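Local coordinates for protein macrolide 2'-phosphotransferase MphH (Brachybacterium faecium, PDB 5UXB) that probably transfers a phosphate group from a nucleotide such as GTP to the 2'-hydroxyl of macrolide antibiotics, thereby inactivating them, at residues H15-D20 with W46-P51; P72-A77 with G124-Q129. All coordinates share one frame; numbering follows the deposited sequence.

Contact 1: residues H15-D20 with W46-P51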
# COMPACT_ATOMS: atom_id res chain seq x y z
N HIS A 15 19.09 -20.96 7.66
CA HIS A 15 19.53 -19.59 7.47
C HIS A 15 20.01 -18.95 8.77
O HIS A 15 20.00 -17.72 8.89
CB HIS A 15 18.40 -18.77 6.85
CG HIS A 15 18.02 -19.21 5.47
ND1 HIS A 15 17.02 -20.13 5.24
CD2 HIS A 15 18.52 -18.88 4.26
CE1 HIS A 15 16.91 -20.34 3.93
NE2 HIS A 15 17.81 -19.59 3.32
N GLY A 16 20.43 -19.75 9.74
CA GLY A 16 21.05 -19.23 10.94
C GLY A 16 20.13 -18.57 11.94
O GLY A 16 20.60 -17.76 12.74
N LEU A 17 18.84 -18.89 11.92
CA LEU A 17 17.88 -18.34 12.87
C LEU A 17 17.17 -19.50 13.56
O LEU A 17 16.24 -20.09 13.00
CB LEU A 17 16.89 -17.41 12.17
CG LEU A 17 15.78 -16.82 13.04
CD1 LEU A 17 16.35 -15.89 14.10
CD2 LEU A 17 14.74 -16.10 12.19
N ASP A 18 17.60 -19.82 14.77
CA ASP A 18 17.02 -20.90 15.56
C ASP A 18 15.85 -20.34 16.36
O ASP A 18 16.05 -19.52 17.26
CB ASP A 18 18.06 -21.54 16.47
CG ASP A 18 19.33 -21.92 15.74
OD1 ASP A 18 19.27 -22.83 14.89
OD2 ASP A 18 20.38 -21.31 16.02
N LEU A 19 14.64 -20.78 16.04
CA LEU A 19 13.43 -20.29 16.67
C LEU A 19 12.82 -21.37 17.56
O LEU A 19 13.05 -22.56 17.38
CB LEU A 19 12.41 -19.85 15.60
CG LEU A 19 12.93 -18.76 14.66
CD1 LEU A 19 11.99 -18.53 13.50
CD2 LEU A 19 13.16 -17.47 15.42
N ASP A 20 12.04 -20.91 18.54
CA ASP A 20 11.34 -21.82 19.44
C ASP A 20 10.10 -22.38 18.75
O ASP A 20 9.35 -21.64 18.11
CB ASP A 20 10.95 -21.09 20.73
CG ASP A 20 10.30 -22.01 21.75
OD1 ASP A 20 9.09 -22.27 21.63
OD2 ASP A 20 11.01 -22.46 22.68
N TRP A 46 10.12 -12.59 15.46
CA TRP A 46 10.50 -12.70 14.06
C TRP A 46 9.28 -12.93 13.19
O TRP A 46 8.32 -13.60 13.59
CB TRP A 46 11.51 -13.84 13.87
CG TRP A 46 12.87 -13.50 14.38
CD1 TRP A 46 13.34 -13.73 15.64
CD2 TRP A 46 13.92 -12.85 13.67
NE1 TRP A 46 14.63 -13.27 15.75
CE2 TRP A 46 15.01 -12.72 14.55
CE3 TRP A 46 14.04 -12.36 12.36
CZ2 TRP A 46 16.21 -12.13 14.17
CZ3 TRP A 46 15.23 -11.77 11.99
CH2 TRP A 46 16.30 -11.66 12.89
N VAL A 47 9.33 -12.36 11.99
CA VAL A 47 8.29 -12.53 10.98
C VAL A 47 8.89 -13.29 9.81
O VAL A 47 9.91 -12.87 9.24
CB VAL A 47 7.72 -11.18 10.52
CG1 VAL A 47 6.63 -11.38 9.48
CG2 VAL A 47 7.20 -10.39 11.71
N LEU A 48 8.29 -14.42 9.46
CA LEU A 48 8.74 -15.25 8.36
C LEU A 48 7.81 -15.06 7.17
O LEU A 48 6.60 -15.30 7.28
CB LEU A 48 8.79 -16.73 8.76
CG LEU A 48 9.64 -17.12 9.96
CD1 LEU A 48 9.83 -18.62 10.01
CD2 LEU A 48 10.99 -16.41 9.93
N ARG A 49 8.36 -14.61 6.05
CA ARG A 49 7.63 -14.48 4.79
C ARG A 49 8.09 -15.59 3.86
O ARG A 49 9.21 -15.55 3.35
CB ARG A 49 7.84 -13.10 4.17
CG ARG A 49 7.55 -11.94 5.10
CD ARG A 49 6.41 -11.08 4.59
NE ARG A 49 6.59 -10.70 3.19
CZ ARG A 49 7.37 -9.71 2.78
NH1 ARG A 49 8.06 -8.99 3.66
NH2 ARG A 49 7.47 -9.43 1.49
N LEU A 50 7.23 -16.59 3.65
CA LEU A 50 7.59 -17.72 2.82
C LEU A 50 6.97 -17.56 1.44
O LEU A 50 5.74 -17.65 1.31
CB LEU A 50 7.13 -19.03 3.46
CG LEU A 50 8.21 -19.79 4.23
CD1 LEU A 50 8.72 -18.97 5.41
CD2 LEU A 50 7.71 -21.15 4.70
N PRO A 51 7.77 -17.32 0.40
CA PRO A 51 7.20 -17.14 -0.94
C PRO A 51 6.47 -18.39 -1.41
O PRO A 51 7.00 -19.50 -1.37
CB PRO A 51 8.43 -16.85 -1.81
CG PRO A 51 9.60 -17.33 -1.01
CD PRO A 51 9.23 -17.13 0.42
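Leu17 lays its isobutyl group over one face of the Trp46 indole, a worked example of how apolar side chains can join the chain after a helix to a sheet. With chi1 at 177°, the side chain turns away from its own backbone N, and CB and CG carry the two methyls out to the ring. Leu17 CD1 stands over the five-membered ring of Trp46, 21° off the ring normal, a CH-pi contact shifted toward the rim. There Leu17 CD1 lies 3.5 Å from Trp46 CE2. Leu17 CD2 follows the same face toward the six-membered ring, 3.8 Å from Trp46 CE3. Leu19 meets the indole obliquely, its CD2 3.8 Å from Trp46 CD1. The other methyl, Leu19 CD1, faces Leu48 CD1 tip to tip at 4.1 Å. No hydrogen bond joins the two segments, but next door Asp20 makes a backbone hydrogen bond to Arg39 of strand 33-39. Gly16, with positive phi, is the C-prime residue of the Schellman motif that ends helix 6-14. Leu19 also touches Ala12 of that helix and Ala38 of strand 33-39. Strand 45-51 lies between strands 33-39 and 89-92, with Trp46 against Pro92, while Leu48 touches Ala36 and Ala90.

Contact 2: residues P72-A77 with G124-Q129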
# COMPACT_ATOMS: atom_id res chain seq x y z
N PRO A 72 16.92 5.08 6.81
CA PRO A 72 17.47 6.32 7.39
C PRO A 72 16.58 7.54 7.20
O PRO A 72 16.80 8.55 7.88
CB PRO A 72 18.80 6.50 6.64
CG PRO A 72 19.10 5.16 6.04
CD PRO A 72 17.76 4.58 5.72
N HIS A 73 15.59 7.48 6.32
CA HIS A 73 14.82 8.66 5.93
C HIS A 73 13.47 8.78 6.63
O HIS A 73 12.80 9.79 6.45
CB HIS A 73 14.61 8.66 4.42
CG HIS A 73 15.86 8.90 3.63
ND1 HIS A 73 16.28 8.05 2.63
CD2 HIS A 73 16.77 9.90 3.68
CE1 HIS A 73 17.41 8.51 2.11
NE2 HIS A 73 17.72 9.63 2.73
N LEU A 74 13.06 7.78 7.41
CA LEU A 74 11.78 7.82 8.09
C LEU A 74 11.97 7.70 9.59
O LEU A 74 12.85 6.97 10.06
CB LEU A 74 10.86 6.69 7.61
CG LEU A 74 10.33 6.74 6.18
CD1 LEU A 74 10.50 5.38 5.57
CD2 LEU A 74 8.88 7.16 6.15
N ASP A 75 11.14 8.42 10.34
CA ASP A 75 11.16 8.30 11.80
C ASP A 75 10.48 7.02 12.26
O ASP A 75 10.84 6.47 13.30
CB ASP A 75 10.49 9.52 12.44
CG ASP A 75 11.27 10.80 12.21
OD1 ASP A 75 10.71 11.89 12.45
OD2 ASP A 75 12.45 10.71 11.80
N VAL A 76 9.49 6.54 11.50
CA VAL A 76 8.77 5.32 11.85
C VAL A 76 9.53 4.12 11.32
O VAL A 76 10.27 4.20 10.33
CB VAL A 76 7.32 5.36 11.31
CG1 VAL A 76 6.55 6.49 11.96
CG2 VAL A 76 7.32 5.50 9.79
N ALA A 77 9.35 2.98 11.98
CA ALA A 77 10.10 1.78 11.64
C ALA A 77 9.63 1.20 10.31
O ALA A 77 8.51 1.43 9.85
CB ALA A 77 9.96 0.73 12.74
N GLY A 124 -0.04 12.38 8.21
CA GLY A 124 0.50 13.47 7.41
C GLY A 124 1.98 13.70 7.61
O GLY A 124 2.66 14.18 6.71
N SER A 125 2.50 13.35 8.79
CA SER A 125 3.93 13.48 9.04
C SER A 125 4.72 12.35 8.39
O SER A 125 5.78 12.58 7.80
CB SER A 125 4.21 13.52 10.54
OG SER A 125 3.57 14.63 11.14
N VAL A 126 4.22 11.12 8.48
CA VAL A 126 4.90 9.98 7.88
C VAL A 126 4.91 10.11 6.36
O VAL A 126 5.93 9.89 5.70
CB VAL A 126 4.24 8.66 8.32
CG1 VAL A 126 4.84 7.48 7.56
CG2 VAL A 126 4.39 8.47 9.82
N VAL A 127 3.76 10.49 5.79
CA VAL A 127 3.66 10.63 4.34
C VAL A 127 4.56 11.76 3.84
O VAL A 127 5.20 11.64 2.79
CB VAL A 127 2.19 10.86 3.94
CG1 VAL A 127 2.08 11.19 2.46
CG2 VAL A 127 1.35 9.65 4.28
N ALA A 128 4.62 12.86 4.59
CA ALA A 128 5.47 13.98 4.19
C ALA A 128 6.93 13.56 4.16
O ALA A 128 7.68 13.96 3.25
CB ALA A 128 5.26 15.16 5.13
N GLN A 129 7.36 12.77 5.14
CA GLN A 129 8.75 12.31 5.16
C GLN A 129 9.04 11.35 4.02
O GLN A 129 10.11 11.43 3.39
CB GLN A 129 9.06 11.66 6.51
CG GLN A 129 9.28 12.65 7.64
CD GLN A 129 9.91 12.00 8.86
OE1 GLN A 129 9.45 10.97 9.34
NE2 GLN A 129 10.98 12.62 9.36
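Gln129 reaches from helix 117-131 to the 72-77 loop and shows how a side-chain amide can bind the backbone of a segment that has no regular secondary structure. Its side chain runs extended beyond CG and brings Gln129 OE1 to the backbone N of Asp75, which donates a hydrogen bond of 3.2 Å with an N-H...O angle of 161°. The donor lies 34° out of the carbonyl plane. The side chains of Asp75 and Gln129 cross at about a right angle, with carboxylate and amide planes 70° apart and Asp75 OD1 3.2 Å from Gln129 NE2. One turn back on the helix, Val126 supplies the apolar half: Val126 CG2 packs 3.6 Å from Val76 CG1. Leu74 fills in beside them, its CD2 4.0 Å from Val126 O and 4.3 Å from Val126 CG1. Polar and apolar grips thus alternate along the loop. Val76 and Val126 also touch Val212 and Ile209 of strand 208-212, and Ala77 makes backbone hydrogen bonds to that strand. The loop follows helix 57-70, the equivalent of helix C in protein kinases, and precedes strand 83-84; its docking on a C-lobe helix is characteristic of the kinase-like fold of aminoglycoside and macrolide phosphotransferases.

In the fold
Contacts 1 and 2 follow one another along the chain without touching, their centres 27 Å and their nearest atoms about 12 Å apart. Contact 1 belongs to the N-terminal sheet, whereas contact 2 ties the connection after helix 57-70 to the helical part of the protein. Both lie in the surroundings of the nucleotide site, although this apoenzyme chain binds neither GDP nor magnesium. Arg49, on the strand of contact 1 but not touching 15-20, binds GDP in another structure of this protein. Side chain to side chain, Trp46 is about 5 Å from Tyr91, another residue of the GDP site, Val76 about 8 Å from Leu94 of that site, and Val126 about 10 Å from magnesium-binding His201.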